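Local coordinates for protein type III restriction-modification enzyme EcoP15I Mod subunit (Escherichia coli, PDB 4ZCF) that transfers a methyl group from S-adenosylmethionine to one adenine of the DNA site CAGCAG and serves restriction together with the Res subunit, at residues L300-R305 with K382-K387; L426-C431 with F452-K457; S55-L58 with G62-Y65. All coordinates share one frame; numbering follows the deposited sequence.

Interaction 1 (L300-R305 with K382-K387); sequences LWPLDR and KDYKQK. With nucleotides of chain E.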
loop_
_atom_site.group_PDB
_atom_site.type_symbol
_atom_site.label_atom_id
_atom_site.label_comp_id
_atom_site.label_asym_id
_atom_site.label_seq_id
_atom_site.Cartn_x
_atom_site.Cartn_y
_atom_site.Cartn_z
ATOM N N LEU A 300 -11.166 -2.149 -34.747
ATOM C CA LEU A 300 -9.760 -2.265 -34.396
ATOM C C LEU A 300 -9.247 -1.560 -33.166
ATOM O O LEU A 300 -8.069 -1.746 -32.853
ATOM C CB LEU A 300 -8.859 -1.998 -35.623
ATOM C CG LEU A 300 -9.139 -2.893 -36.861
ATOM C CD1 LEU A 300 -8.243 -2.536 -38.031
ATOM C CD2 LEU A 300 -9.071 -4.380 -36.528
ATOM N N TRP A 301 -10.075 -0.887 -32.396
ATOM C CA TRP A 301 -9.588 -0.090 -31.290
ATOM C C TRP A 301 -8.881 -1.006 -30.322
ATOM O O TRP A 301 -9.378 -2.066 -30.082
ATOM C CB TRP A 301 -10.765 0.593 -30.595
ATOM C CG TRP A 301 -10.373 1.420 -29.449
ATOM C CD1 TRP A 301 -10.037 2.708 -29.465
ATOM C CD2 TRP A 301 -10.241 0.994 -28.113
ATOM N NE1 TRP A 301 -9.710 3.127 -28.238
ATOM C CE2 TRP A 301 -9.821 2.083 -27.379
ATOM C CE3 TRP A 301 -10.436 -0.218 -27.462
ATOM C CZ2 TRP A 301 -9.589 2.012 -26.034
ATOM C CZ3 TRP A 301 -10.194 -0.290 -26.145
ATOM C CH2 TRP A 301 -9.783 0.812 -25.434
ATOM N N PRO A 302 -7.657 -0.636 -29.724
ATOM C CA PRO A 302 -7.214 0.746 -29.946
ATOM C C PRO A 302 -6.197 0.940 -31.049
ATOM O O PRO A 302 -5.466 1.895 -31.042
ATOM C CB PRO A 302 -6.542 1.127 -28.629
ATOM C CG PRO A 302 -6.448 -0.072 -27.809
ATOM C CD PRO A 302 -6.632 -1.206 -28.729
ATOM N N LEU A 303 -6.097 -0.030 -31.930
ATOM C CA LEU A 303 -5.152 -0.071 -33.053
ATOM C C LEU A 303 -5.774 0.284 -34.407
ATOM O O LEU A 303 -5.320 -0.190 -35.460
ATOM C CB LEU A 303 -4.385 -1.411 -33.086
ATOM C CG LEU A 303 -3.609 -1.849 -31.803
ATOM C CD1 LEU A 303 -2.543 -2.867 -32.154
ATOM C CD2 LEU A 303 -2.920 -0.659 -31.075
ATOM N N ASP A 304 -6.776 1.190 -34.368
ATOM C CA ASP A 304 -7.563 1.681 -35.511
ATOM C C ASP A 304 -6.847 2.640 -36.463
ATOM O O ASP A 304 -7.455 3.076 -37.431
ATOM C CB ASP A 304 -8.889 2.299 -35.035
ATOM C CG ASP A 304 -8.714 3.460 -34.080
ATOM O OD1 ASP A 304 -8.571 3.206 -32.852
ATOM O OD2 ASP A 304 -8.726 4.620 -34.551
ATOM N N ARG A 305 -5.582 2.992 -36.169
ATOM C CA ARG A 305 -4.719 3.854 -36.987
ATOM C C ARG A 305 -3.461 3.080 -37.480
ATOM O O ARG A 305 -2.451 3.679 -37.848
ATOM C CB ARG A 305 -4.363 5.148 -36.244
ATOM C CG ARG A 305 -5.545 6.070 -36.042
ATOM C CD ARG A 305 -5.097 7.444 -35.509
ATOM N NE ARG A 305 -6.225 8.169 -34.907
ATOM C CZ ARG A 305 -6.214 9.449 -34.544
ATOM N NH1 ARG A 305 -5.144 10.200 -34.766
ATOM N NH2 ARG A 305 -7.272 9.988 -33.956
ATOM N N LYS A 382 2.552 -5.913 -33.763
ATOM C CA LYS A 382 3.039 -7.091 -33.041
ATOM C C LYS A 382 3.704 -6.693 -31.726
ATOM O O LYS A 382 3.704 -7.486 -30.776
ATOM C CB LYS A 382 4.011 -7.915 -33.914
ATOM C CG LYS A 382 5.265 -7.171 -34.385
ATOM C CD LYS A 382 6.146 -8.088 -35.201
ATOM C CE LYS A 382 7.224 -7.367 -35.983
ATOM N NZ LYS A 382 8.211 -6.696 -35.093
ATOM N N ASP A 383 4.270 -5.457 -31.693
ATOM C CA ASP A 383 4.955 -4.840 -30.563
ATOM C C ASP A 383 4.017 -4.119 -29.573
ATOM O O ASP A 383 4.502 -3.457 -28.656
ATOM C CB ASP A 383 6.104 -3.938 -31.054
ATOM C CG ASP A 383 7.282 -4.739 -31.589
ATOM O OD1 ASP A 383 7.764 -5.633 -30.872
ATOM O OD2 ASP A 383 7.696 -4.492 -32.737
ATOM N N TYR A 384 2.681 -4.289 -29.738
ATOM C CA TYR A 384 1.638 -3.702 -28.905
ATOM C C TYR A 384 1.499 -4.459 -27.584
ATOM O O TYR A 384 1.433 -5.701 -27.557
ATOM C CB TYR A 384 0.287 -3.625 -29.647
ATOM C CG TYR A 384 -0.856 -3.142 -28.777
ATOM C CD1 TYR A 384 -0.915 -1.820 -28.337
ATOM C CD2 TYR A 384 -1.869 -4.011 -28.373
ATOM C CE1 TYR A 384 -1.942 -1.379 -27.504
ATOM C CE2 TYR A 384 -2.898 -3.583 -27.531
ATOM C CZ TYR A 384 -2.924 -2.266 -27.094
ATOM O OH TYR A 384 -3.931 -1.830 -26.268
ATOM N N LYS A 385 1.464 -3.685 -26.492
ATOM C CA LYS A 385 1.362 -4.162 -25.123
ATOM C C LYS A 385 0.171 -3.479 -24.490
ATOM O O LYS A 385 0.085 -2.264 -24.547
ATOM C CB LYS A 385 2.671 -3.887 -24.371
ATOM C CG LYS A 385 3.879 -4.659 -24.959
ATOM C CD LYS A 385 4.790 -5.290 -23.895
ATOM C CE LYS A 385 4.206 -6.486 -23.162
ATOM N NZ LYS A 385 5.208 -7.163 -22.291
ATOM N N GLN A 386 -0.802 -4.259 -23.991
ATOM C CA GLN A 386 -2.052 -3.739 -23.433
ATOM C C GLN A 386 -1.864 -3.370 -21.990
ATOM O O GLN A 386 -1.453 -4.211 -21.190
ATOM C CB GLN A 386 -3.195 -4.769 -23.620
ATOM C CG GLN A 386 -4.587 -4.398 -23.062
ATOM C CD GLN A 386 -5.285 -3.277 -23.787
ATOM O OE1 GLN A 386 -5.540 -2.203 -23.222
ATOM N NE2 GLN A 386 -5.639 -3.502 -25.049
ATOM N N LYS A 387 -2.151 -2.103 -21.666
ATOM C CA LYS A 387 -2.087 -1.506 -20.323
ATOM C C LYS A 387 -3.414 -1.718 -19.551
ATOM O O LYS A 387 -4.452 -2.074 -20.145
ATOM C CB LYS A 387 -1.833 0.018 -20.445
ATOM C CG LYS A 387 -3.036 0.783 -21.003
ATOM C CD LYS A 387 -2.775 2.238 -21.231
ATOM C CE LYS A 387 -4.061 2.954 -21.533
ATOM N NZ LYS A 387 -3.935 3.873 -22.690
ATOM P P DT E 17 -7.060 5.465 -28.539
ATOM O OP1 DT E 17 -8.044 5.236 -27.455
ATOM O OP2 DT E 17 -7.371 5.069 -29.938
ATOM O "O5'" DT E 17 -6.780 7.053 -28.593
ATOM C "C5'" DT E 17 -7.020 8.032 -27.563
ATOM C "C4'" DT E 17 -7.503 9.334 -28.180
ATOM O "O4'" DT E 17 -6.426 10.141 -28.689
ATOM C "C3'" DT E 17 -8.503 9.289 -29.339
ATOM O "O3'" DT E 17 -9.248 10.487 -29.252
ATOM C "C2'" DT E 17 -7.621 9.332 -30.595
ATOM C "C1'" DT E 17 -6.499 10.244 -30.101
ATOM N N1 DT E 17 -5.131 10.167 -30.722
ATOM C C2 DT E 17 -4.423 11.347 -30.716
ATOM O O2 DT E 17 -4.864 12.375 -30.190
ATOM N N3 DT E 17 -3.212 11.289 -31.379
ATOM C C4 DT E 17 -2.635 10.182 -31.983
ATOM O O4 DT E 17 -1.487 10.250 -32.447
ATOM C C5 DT E 17 -3.456 9.002 -31.991
ATOM C C7 DT E 17 -2.904 7.753 -32.593
ATOM C C6 DT E 17 -4.663 9.046 -31.396
ATOM P P DG E 18 -10.823 10.590 -29.234
ATOM O OP1 DG E 18 -11.297 10.189 -27.892
ATOM O OP2 DG E 18 -11.337 10.044 -30.506
ATOM O "O5'" DG E 18 -11.031 12.166 -29.352
ATOM C "C5'" DG E 18 -10.913 13.097 -28.289
ATOM C "C4'" DG E 18 -10.820 14.491 -28.873
ATOM O "O4'" DG E 18 -9.576 14.641 -29.621
ATOM C "C3'" DG E 18 -11.919 14.822 -29.853
ATOM O "O3'" DG E 18 -12.409 16.126 -29.484
ATOM C "C2'" DG E 18 -11.261 14.734 -31.247
ATOM C "C1'" DG E 18 -9.781 15.014 -30.973
ATOM N N9 DG E 18 -8.804 14.226 -31.724
ATOM C C8 DG E 18 -8.856 12.877 -31.958
ATOM N N7 DG E 18 -7.819 12.387 -32.584
ATOM C C5 DG E 18 -7.002 13.484 -32.754
ATOM C C6 DG E 18 -5.732 13.561 -33.386
ATOM O O6 DG E 18 -5.077 12.642 -33.938
ATOM N N1 DG E 18 -5.236 14.867 -33.361
ATOM C C2 DG E 18 -5.880 15.956 -32.818
ATOM N N2 DG E 18 -5.236 17.124 -32.888
ATOM N N3 DG E 18 -7.061 15.885 -32.214
ATOM C C4 DG E 18 -7.580 14.622 -32.227
ATOM P P DC E 16 -0.334 2.696 -29.611
ATOM O OP1 DC E 16 0.104 1.434 -28.963
ATOM O OP2 DC E 16 -0.015 2.949 -31.032
ATOM O "O5'" DC E 16 -1.918 2.870 -29.400
ATOM C "C5'" DC E 16 -2.565 2.922 -28.117
ATOM C "C4'" DC E 16 -3.381 4.191 -27.884
ATOM O "O4'" DC E 16 -2.529 5.348 -27.743
ATOM C "C3'" DC E 16 -4.481 4.601 -28.860
ATOM O "O3'" DC E 16 -5.641 4.917 -28.057
ATOM C "C2'" DC E 16 -3.896 5.825 -29.575
ATOM C "C1'" DC E 16 -3.100 6.446 -28.432
ATOM N N1 DC E 16 -2.061 7.450 -28.802
ATOM C C2 DC E 16 -2.190 8.771 -28.321
ATOM O O2 DC E 16 -3.170 9.082 -27.613
ATOM N N3 DC E 16 -1.228 9.689 -28.685
ATOM C C4 DC E 16 -0.213 9.335 -29.508
ATOM N N4 DC E 16 0.679 10.271 -29.829
ATOM C C5 DC E 16 -0.057 8.007 -30.016
ATOM C C6 DC E 16 -0.994 7.110 -29.622
#
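Y384 packs against L303 and P302, and its ring can be followed atom by atom. CB lies 3.9 Å from L303 CD1. With CG anti to the backbone N (chi1 175°), the ring swings out of the 382-387 loop beneath the leucine: CG sits near the same methyl, while the other branch, L303 CD2, rests 3.9 Å from the ring centroid of Y384, a CH-pi contact over the face. CD1 and CE1, both also near L303 CD2, come up to phosphate oxygen OP1 of DC16 of chain E, which lies near the ring plane. At the far end, CZ nears P302 CD and Y384 OH reaches 3.4 Å from CG of P302, whose side chain crosses the tyrosine at about a right angle. The peptide bond before P302 is cis, and this proline lies back over the preceding indole, its CB 3.6 Å above the centre of the W301 ring. The indole N-H of W301 holds the DNA backbone: NE1 donates to OP1 of DT17 of chain E at 2.8 Å. R305 leaves the loop for the bases. Its extended chain lays the guanidinium over DT17, with CD against the thymine methyl, and delivers both amino groups to DG18 of chain E: NH1 to O6 at 2.6 Å, nearly straight at 175°, and NH2 to N7 at 2.8 Å. Cut back to alanine, this position would probably leave O6 and N7 of DG18 without their two donors and DT17 without the flat group over its base. Two donors set against O6 and N7 form the bidentate arginine-guanine pair, a classic way of reading a base from the major groove, carried on a loop of the DNA methylase region with the W301 phosphate bond beside it.

Interaction 2 (L426-C431 with F452-K457); sequences LISFAC and FNLNNK
L454 has CG anti to its carbonyl carbon (chi1 -71°), which sends its two methyls out from helix 446-455 toward I427 and S428. On the facing helix, 420-430, I427 takes a chi1 of -63°; this puts the CG2 methyl anti to the backbone N and turns it to L454, so that the short CG2 branch, and not the longer CG1 arm, does the touching. CD1 of L454 settles against this corner, 3.8 Å from I427 CG2 and 3.9 Å from I427 CB, the two side chains meeting at a slant. Its second methyl goes to the next residue: L454 CD2 lies 3.6 Å from S428 OG. That hydroxyl is already engaged within its own helix, hydrogen-bonded to the carbonyl oxygen of E424, so the leucine methyl packs beside a satisfied polar atom. The two helices belong to the Rossmann-like alpha/beta core of the methyltransferase. Strand 434-439 follows the first helix, and with helix 446-455 and strand 461-468 it makes a beta-alpha-beta crossover, its two strands being parallel neighbours in the central sheet. Both helices lie on that sheet and meet each other near their C-terminal ends, where C431 and N456 are the first residues to leave helical geometry. I427 and L454 both also touch Y462 on strand 461-468, and I427 reaches M119 on strand 117-122, so the aliphatic pair sits in the angle between helices and strands. Two residues before L454, F452 meets F464 edge-to-face, and the side-chain oxygen of N455 accepts a hydrogen bond from the backbone N of Y462, fastening the helix end to the strand it leads into.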
loop_
_atom_site.group_PDB
_atom_site.type_symbol
_atom_site.label_atom_id
_atom_site.label_comp_id
_atom_site.label_asym_id
_atom_site.label_seq_id
_atom_site.Cartn_x
_atom_site.Cartn_y
_atom_site.Cartn_z
ATOM N N LEU A 426 -7.613 -8.475 -14.182
ATOM C CA LEU A 426 -6.844 -8.068 -13.000
ATOM C C LEU A 426 -5.867 -9.153 -12.587
ATOM O O LEU A 426 -4.732 -8.833 -12.234
ATOM C CB LEU A 426 -7.726 -7.708 -11.792
ATOM C CG LEU A 426 -9.054 -6.981 -11.981
ATOM C CD1 LEU A 426 -9.735 -6.787 -10.631
ATOM C CD2 LEU A 426 -8.880 -5.656 -12.713
ATOM N N ILE A 427 -6.291 -10.434 -12.623
ATOM C CA ILE A 427 -5.396 -11.567 -12.331
ATOM C C ILE A 427 -4.275 -11.623 -13.390
ATOM O O ILE A 427 -3.098 -11.710 -13.027
ATOM C CB ILE A 427 -6.132 -12.917 -12.141
ATOM C CG1 ILE A 427 -7.070 -12.860 -10.909
ATOM C CG2 ILE A 427 -5.117 -14.070 -12.020
ATOM C CD1 ILE A 427 -7.998 -14.055 -10.710
ATOM N N SER A 428 -4.629 -11.486 -14.677
ATOM C CA SER A 428 -3.634 -11.463 -15.762
ATOM C C SER A 428 -2.604 -10.336 -15.594
ATOM O O SER A 428 -1.427 -10.585 -15.839
ATOM C CB SER A 428 -4.301 -11.367 -17.132
ATOM O OG SER A 428 -5.177 -12.454 -17.381
ATOM N N PHE A 429 -3.041 -9.098 -15.205
ATOM C CA PHE A 429 -2.122 -7.949 -15.014
ATOM C C PHE A 429 -1.222 -8.123 -13.794
ATOM O O PHE A 429 0.010 -8.100 -13.955
ATOM C CB PHE A 429 -2.870 -6.598 -14.925
ATOM C CG PHE A 429 -3.348 -6.062 -16.250
ATOM C CD1 PHE A 429 -2.444 -5.710 -17.244
ATOM C CD2 PHE A 429 -4.706 -5.945 -16.520
ATOM C CE1 PHE A 429 -2.886 -5.260 -18.485
ATOM C CE2 PHE A 429 -5.156 -5.525 -17.778
ATOM C CZ PHE A 429 -4.243 -5.160 -18.745
ATOM N N ALA A 430 -1.834 -8.285 -12.577
ATOM C CA ALA A 430 -1.078 -8.396 -11.322
ATOM C C ALA A 430 -0.106 -9.558 -11.320
ATOM O O ALA A 430 1.093 -9.353 -11.098
ATOM C CB ALA A 430 -2.012 -8.449 -10.117
ATOM N N CYS A 431 -0.605 -10.756 -11.638
ATOM C CA CYS A 431 0.185 -11.981 -11.710
ATOM C C CYS A 431 0.658 -12.156 -13.150
ATOM O O CYS A 431 -0.005 -11.678 -14.062
ATOM C CB CYS A 431 -0.672 -13.160 -11.270
ATOM S SG CYS A 431 -1.407 -12.980 -9.627
ATOM N N PHE A 452 -9.790 -21.345 -12.967
ATOM C CA PHE A 452 -10.046 -22.518 -13.828
ATOM C C PHE A 452 -9.969 -22.105 -15.300
ATOM O O PHE A 452 -9.169 -22.691 -16.025
ATOM C CB PHE A 452 -11.391 -23.219 -13.505
ATOM C CG PHE A 452 -11.488 -23.962 -12.180
ATOM C CD1 PHE A 452 -10.423 -24.730 -11.707
ATOM C CD2 PHE A 452 -12.667 -23.946 -11.437
ATOM C CE1 PHE A 452 -10.531 -25.466 -10.522
ATOM C CE2 PHE A 452 -12.764 -24.663 -10.234
ATOM C CZ PHE A 452 -11.694 -25.419 -9.789
ATOM N N ASN A 453 -10.704 -21.038 -15.719
ATOM C CA ASN A 453 -10.675 -20.522 -17.104
ATOM C C ASN A 453 -9.298 -20.036 -17.551
ATOM O O ASN A 453 -8.931 -20.235 -18.707
ATOM C CB ASN A 453 -11.650 -19.358 -17.292
ATOM C CG ASN A 453 -13.111 -19.647 -17.105
ATOM O OD1 ASN A 453 -13.932 -18.726 -17.112
ATOM N ND2 ASN A 453 -13.480 -20.907 -16.913
ATOM N N LEU A 454 -8.570 -19.321 -16.666
ATOM C CA LEU A 454 -7.254 -18.803 -17.014
ATOM C C LEU A 454 -6.238 -19.921 -17.221
ATOM O O LEU A 454 -5.578 -19.931 -18.239
ATOM C CB LEU A 454 -6.770 -17.727 -16.017
ATOM C CG LEU A 454 -7.480 -16.348 -16.063
ATOM C CD1 LEU A 454 -7.211 -15.526 -14.776
ATOM C CD2 LEU A 454 -7.110 -15.545 -17.318
ATOM N N ASN A 455 -6.152 -20.887 -16.292
ATOM C CA ASN A 455 -5.252 -22.048 -16.328
ATOM C C ASN A 455 -5.378 -22.948 -17.552
ATOM O O ASN A 455 -4.375 -23.520 -17.973
ATOM C CB ASN A 455 -5.370 -22.860 -15.051
ATOM C CG ASN A 455 -4.633 -22.296 -13.859
ATOM O OD1 ASN A 455 -4.143 -21.160 -13.845
ATOM N ND2 ASN A 455 -4.517 -23.105 -12.837
ATOM N N ASN A 456 -6.548 -23.056 -18.126
ATOM C CA ASN A 456 -6.721 -23.925 -19.261
ATOM C C ASN A 456 -6.613 -23.176 -20.534
ATOM O O ASN A 456 -6.975 -23.659 -21.555
ATOM C CB ASN A 456 -8.013 -24.747 -19.194
ATOM C CG ASN A 456 -9.223 -23.914 -19.362
ATOM O OD1 ASN A 456 -9.127 -22.734 -19.581
ATOM N ND2 ASN A 456 -10.361 -24.516 -19.272
ATOM N N LYS A 457 -6.147 -21.957 -20.448
ATOM C CA LYS A 457 -5.284 -21.382 -21.437
ATOM C C LYS A 457 -3.984 -21.038 -20.792
ATOM O O LYS A 457 -3.966 -20.181 -19.968
ATOM C CB LYS A 457 -5.956 -20.095 -21.877
ATOM C CG LYS A 457 -5.070 -19.065 -22.532
ATOM C CD LYS A 457 -4.577 -18.063 -21.523
ATOM C CE LYS A 457 -5.687 -17.214 -20.998
ATOM N NZ LYS A 457 -5.063 -16.557 -19.848
#

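Interaction 3 (S55-L58 with G62-Y65); sequences SYSL and GKSY
The turn between strand 57-60 and helix 63-71 is closed where K63, the first residue of the helix, reaches back to L58 on the strand. Right before the helix, G62 occupies the N-cap position with a positive phi of 118°, backbone geometry where a CB would collide with the carbonyl oxygen before it. K63 starts with CG anti to the backbone N (chi1 -168°) and stays extended beyond it, a straight arm laid across the corner. At its end NZ donates to L58 O at 2.9 Å, meeting the carbonyl almost head-on with a C=O...N angle of 166°. CD and CE pass farther off, each 3.9 Å from L58 O. S57 OG stands 3.9 Å from K63 NZ, its own hydrogen bond going to N59 OD1. The strand is shared: S57 and L58 pair antiparallel with a strand of the second subunit, so the lysine bonds to a strand that belongs to an intersubunit sheet. The K63 side chain also touches E213 and runs about 5 Å from a bound manganese ion. With one cation so near another, the carbonyl dipole of L58 is likely to ease the ammonium charge near the metal, and the E213 side chain may add to this.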
loop_
_atom_site.group_PDB
_atom_site.type_symbol
_atom_site.label_atom_id
_atom_site.label_comp_id
_atom_site.label_asym_id
_atom_site.label_seq_id
_atom_site.Cartn_x
_atom_site.Cartn_y
_atom_site.Cartn_z
ATOM N N SER A 55 -4.693 15.388 15.641
ATOM C CA SER A 55 -3.785 14.729 14.703
ATOM C C SER A 55 -4.537 14.188 13.490
ATOM O O SER A 55 -5.763 14.074 13.536
ATOM C CB SER A 55 -2.984 13.626 15.390
ATOM O OG SER A 55 -3.774 12.496 15.720
ATOM N N TYR A 56 -3.807 13.874 12.397
ATOM C CA TYR A 56 -4.422 13.362 11.174
ATOM C C TYR A 56 -4.785 11.914 11.380
ATOM O O TYR A 56 -3.875 11.102 11.494
ATOM C CB TYR A 56 -3.509 13.562 9.930
ATOM C CG TYR A 56 -4.139 13.009 8.676
ATOM C CD1 TYR A 56 -5.260 13.613 8.108
ATOM C CD2 TYR A 56 -3.688 11.812 8.118
ATOM C CE1 TYR A 56 -5.906 13.048 7.002
ATOM C CE2 TYR A 56 -4.323 11.237 7.016
ATOM C CZ TYR A 56 -5.436 11.850 6.463
ATOM O OH TYR A 56 -6.039 11.265 5.366
ATOM N N SER A 57 -6.098 11.581 11.465
ATOM C CA SER A 57 -6.513 10.202 11.717
ATOM C C SER A 57 -7.981 9.861 11.443
ATOM O O SER A 57 -8.890 10.630 11.783
ATOM C CB SER A 57 -6.203 9.836 13.171
ATOM O OG SER A 57 -6.380 8.454 13.444
ATOM N N LEU A 58 -8.209 8.636 10.934
ATOM C CA LEU A 58 -9.547 8.056 10.797
ATOM C C LEU A 58 -9.743 7.276 12.123
ATOM O O LEU A 58 -9.021 6.311 12.415
ATOM C CB LEU A 58 -9.676 7.118 9.577
ATOM C CG LEU A 58 -11.016 6.365 9.427
ATOM C CD1 LEU A 58 -12.132 7.302 8.947
ATOM C CD2 LEU A 58 -10.881 5.182 8.479
ATOM N N GLY A 62 -14.474 1.278 18.352
ATOM C CA GLY A 62 -14.295 -0.110 17.928
ATOM C C GLY A 62 -12.949 -0.363 17.272
ATOM O O GLY A 62 -12.615 -1.513 16.972
ATOM N N LYS A 63 -12.144 0.710 17.072
ATOM C CA LYS A 63 -10.793 0.626 16.531
ATOM C C LYS A 63 -9.921 -0.207 17.462
ATOM O O LYS A 63 -9.155 -1.044 16.976
ATOM C CB LYS A 63 -10.193 2.032 16.326
ATOM C CG LYS A 63 -8.919 2.028 15.495
ATOM C CD LYS A 63 -8.519 3.412 14.988
ATOM C CE LYS A 63 -7.196 3.334 14.244
ATOM N NZ LYS A 63 -6.916 4.552 13.439
ATOM N N SER A 64 -10.041 0.021 18.800
ATOM C CA SER A 64 -9.298 -0.726 19.831
ATOM C C SER A 64 -9.743 -2.179 19.879
ATOM O O SER A 64 -8.908 -3.052 20.124
ATOM C CB SER A 64 -9.411 -0.064 21.208
ATOM O OG SER A 64 -10.728 0.344 21.545
ATOM N N TYR A 65 -11.053 -2.429 19.624
ATOM C CA TYR A 65 -11.697 -3.741 19.532
ATOM C C TYR A 65 -11.216 -4.488 18.276
ATOM O O TYR A 65 -10.966 -5.695 18.354
ATOM C CB TYR A 65 -13.240 -3.599 19.520
ATOM C CG TYR A 65 -13.996 -4.915 19.546
ATOM C CD1 TYR A 65 -14.194 -5.604 20.738
ATOM C CD2 TYR A 65 -14.552 -5.447 18.387
ATOM C CE1 TYR A 65 -14.891 -6.813 20.770
ATOM C CE2 TYR A 65 -15.275 -6.640 18.410
ATOM C CZ TYR A 65 -15.433 -7.326 19.603
ATOM O OH TYR A 65 -16.143 -8.504 19.641
#

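Overall arrangement
From the N terminus, interaction 3 comes first and is the most local, closing the short turn between strand 57-60 and helix 63-71 at the subunit interface. Interaction 1 then spans 76 intervening residues, which include the whole four-stranded antiparallel sheet, and brings two loops together beside the DNA. Interaction 2 follows, closing the connection through strand 434-439 and uniting two helices on the main sheet. The three loops run in series; none nests in or crosses another. Interactions 1 and 2 nevertheless meet in space, where the F429 ring packs on backbone carbonyls of Q386 and K387. Interaction 3 stands apart, its centre 46 Å from interaction 1 and 37 Å from interaction 2.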